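Local coordinates for putative riboflavin biosynthesis protein (Shewanella loihica, PDB 3KY8) that probably acts as a reductase of the riboflavin pathway, with 5-amino-6-(5-phosphoribosylamino)uracil as its likely substrate, at residues L44-N49 / T153-L158. Residues are numbered along the deposited sequence; the frame is centred on the assembly and turned at random.
Sequences LHSVPN and TRFPIL
In this RibD C-terminal domain, the loop that follows strand 21-29 folds against the broken strand 149-158, and the Phe155 ring packs against Leu44, Ser46 and Val47. The geometry fits a CH-pi contact: Leu44 CD2 stands 3.9 Å from the Phe155 ring centroid, 30° off the ring normal, with Phe155 CZ the nearest ring atom at 3.4 Å. Although the CB of Leu44 starts out away from the strand, with CG anti to its own carbonyl carbon (chi1 -68°) CD1 takes the extended position and the other branch, CD2, lies over the ring face. Backbone joins in, as Leu44 O lies 3.3 Å from Phe155 CE2. Ser46 OG sits at the ring edge, close to the ring plane, 3.9 Å from Phe155 CD2, while hydrogen-bonding to Trp43 O. Val47 CB approaches Phe155 CE2 obliquely at 4.4 Å. Trp43 also meets Phe155 edge-to-face, and Ala27 and Leu187 from the flanking strands touch Phe155, which is buried. An alanine in place of Phe155 is likely to leave a gap beneath Leu44 CD2 and deprive Trp43 of this edge-to-face partner. An unidentified molecule, probably from the crystallisation liquor, lies about 4 Å from the Phe155 side chain and may mark a pocket. Past the ring, Pro156 centres an inverse gamma turn, marked by a weak hydrogen bond from Ile157 N to Phe155 O, and its CD meets Val47 CG2 at 4.1 Å.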
loop_
_atom_site.group_PDB
_atom_site.type_symbol
_atom_site.label_atom_id
_atom_site.label_comp_id
_atom_site.label_asym_id
_atom_site.label_seq_id
_atom_site.Cartn_x
_atom_site.Cartn_y
_atom_site.Cartn_z
ATOM N N LEU A 44 -2.906 -10.466 11.255
ATOM C CA LEU A 44 -2.130 -11.454 10.524
ATOM C C LEU A 44 -2.888 -12.771 10.524
ATOM O O LEU A 44 -2.828 -13.482 9.558
ATOM C CB LEU A 44 -0.727 -11.649 11.089
ATOM C CG LEU A 44 0.248 -10.481 10.933
ATOM C CD1 LEU A 44 1.585 -10.893 11.522
ATOM C CD2 LEU A 44 0.427 -10.098 9.498
ATOM N N HIS A 45 -3.659 -13.066 11.569
ATOM C CA HIS A 45 -4.471 -14.310 11.603
ATOM C C HIS A 45 -5.795 -14.214 10.824
ATOM O O HIS A 45 -6.597 -15.127 10.892
ATOM C CB HIS A 45 -4.735 -14.778 13.054
ATOM C CG HIS A 45 -3.491 -14.901 13.886
ATOM N ND1 HIS A 45 -2.485 -15.807 13.605
ATOM C CD2 HIS A 45 -3.085 -14.223 14.988
ATOM C CE1 HIS A 45 -1.513 -15.681 14.496
ATOM N NE2 HIS A 45 -1.854 -14.726 15.346
ATOM N N SER A 46 -6.004 -13.138 10.060
ATOM C CA SER A 46 -7.217 -12.969 9.259
ATOM C C SER A 46 -7.238 -13.936 8.086
ATOM O O SER A 46 -8.288 -14.225 7.515
ATOM C CB SER A 46 -7.347 -11.526 8.752
ATOM O OG SER A 46 -6.419 -11.166 7.721
ATOM N N VAL A 47 -6.064 -14.428 7.717
ATOM C CA VAL A 47 -5.908 -15.408 6.653
ATOM C C VAL A 47 -5.455 -16.732 7.293
ATOM O O VAL A 47 -4.498 -16.740 8.036
ATOM C CB VAL A 47 -4.888 -14.870 5.630
ATOM C CG1 VAL A 47 -4.250 -15.979 4.832
ATOM C CG2 VAL A 47 -5.590 -13.842 4.727
ATOM N N PRO A 48 -6.140 -17.854 6.995
ATOM C CA PRO A 48 -5.753 -19.159 7.576
ATOM C C PRO A 48 -4.414 -19.676 7.040
ATOM O O PRO A 48 -4.147 -19.511 5.866
ATOM C CB PRO A 48 -6.884 -20.100 7.124
ATOM C CG PRO A 48 -7.407 -19.493 5.875
ATOM C CD PRO A 48 -7.284 -17.988 6.067
ATOM N N ASN A 49 -3.586 -20.254 7.913
ATOM C CA ASN A 49 -2.360 -20.946 7.509
ATOM C C ASN A 49 -2.227 -22.192 8.362
ATOM O O ASN A 49 -1.262 -22.354 9.133
ATOM C CB ASN A 49 -1.114 -20.046 7.612
ATOM C CG ASN A 49 0.140 -20.676 6.969
ATOM O OD1 ASN A 49 0.069 -21.713 6.289
ATOM N ND2 ASN A 49 1.297 -20.045 7.186
ATOM N N THR A 153 4.262 -8.510 1.776
ATOM C CA THR A 153 3.128 -9.419 1.807
ATOM C C THR A 153 1.927 -8.638 2.260
ATOM O O THR A 153 1.846 -8.216 3.415
ATOM C CB THR A 153 3.414 -10.631 2.719
ATOM O OG1 THR A 153 4.600 -11.250 2.233
ATOM C CG2 THR A 153 2.324 -11.656 2.688
ATOM N N ARG A 154 1.007 -8.429 1.327
ATOM C CA ARG A 154 -0.122 -7.566 1.568
ATOM C C ARG A 154 -1.403 -8.333 1.892
ATOM O O ARG A 154 -1.828 -9.211 1.155
ATOM C CB ARG A 154 -0.306 -6.602 0.397
ATOM C CG ARG A 154 -1.259 -5.463 0.710
ATOM C CD ARG A 154 -1.343 -4.480 -0.426
ATOM N NE ARG A 154 -0.042 -3.879 -0.716
ATOM C CZ ARG A 154 0.429 -2.752 -0.188
ATOM N NH1 ARG A 154 -0.277 -2.054 0.680
ATOM N NH2 ARG A 154 1.612 -2.284 -0.576
ATOM N N PHE A 155 -1.993 -7.991 3.028
ATOM C CA PHE A 155 -3.156 -8.693 3.547
ATOM C C PHE A 155 -4.425 -7.948 3.122
ATOM O O PHE A 155 -4.470 -6.717 3.145
ATOM C CB PHE A 155 -3.092 -8.732 5.073
ATOM C CG PHE A 155 -2.199 -9.791 5.631
ATOM C CD1 PHE A 155 -0.844 -9.741 5.451
ATOM C CD2 PHE A 155 -2.726 -10.835 6.363
ATOM C CE1 PHE A 155 -0.063 -10.686 5.954
ATOM C CE2 PHE A 155 -1.920 -11.806 6.866
ATOM C CZ PHE A 155 -0.600 -11.734 6.664
ATOM N N PRO A 156 -5.484 -8.686 2.764
ATOM C CA PRO A 156 -6.681 -8.104 2.207
ATOM C C PRO A 156 -7.586 -7.504 3.284
ATOM O O PRO A 156 -8.810 -7.806 3.337
ATOM C CB PRO A 156 -7.327 -9.296 1.553
ATOM C CG PRO A 156 -7.060 -10.335 2.442
ATOM C CD PRO A 156 -5.646 -10.137 2.903
ATOM N N ILE A 157 -7.002 -6.646 4.128
ATOM C CA ILE A 157 -7.750 -6.042 5.230
ATOM C C ILE A 157 -7.447 -4.545 5.286
ATOM O O ILE A 157 -6.312 -4.154 5.101
ATOM C CB ILE A 157 -7.464 -6.788 6.569
ATOM C CG1 ILE A 157 -8.405 -6.291 7.688
ATOM C CG2 ILE A 157 -6.021 -6.685 6.956
ATOM C CD1 ILE A 157 -8.418 -7.147 8.964
ATOM N N LEU A 158 -8.478 -3.715 5.425
ATOM C CA LEU A 158 -8.306 -2.282 5.736
ATOM C C LEU A 158 -8.361 -2.129 7.257
ATOM O O LEU A 158 -9.406 -2.351 7.885
ATOM C CB LEU A 158 -9.384 -1.414 5.076
ATOM C CG LEU A 158 -9.311 -1.343 3.528
ATOM C CD1 LEU A 158 -10.539 -0.699 2.960
ATOM C CD2 LEU A 158 -8.023 -0.696 2.951
#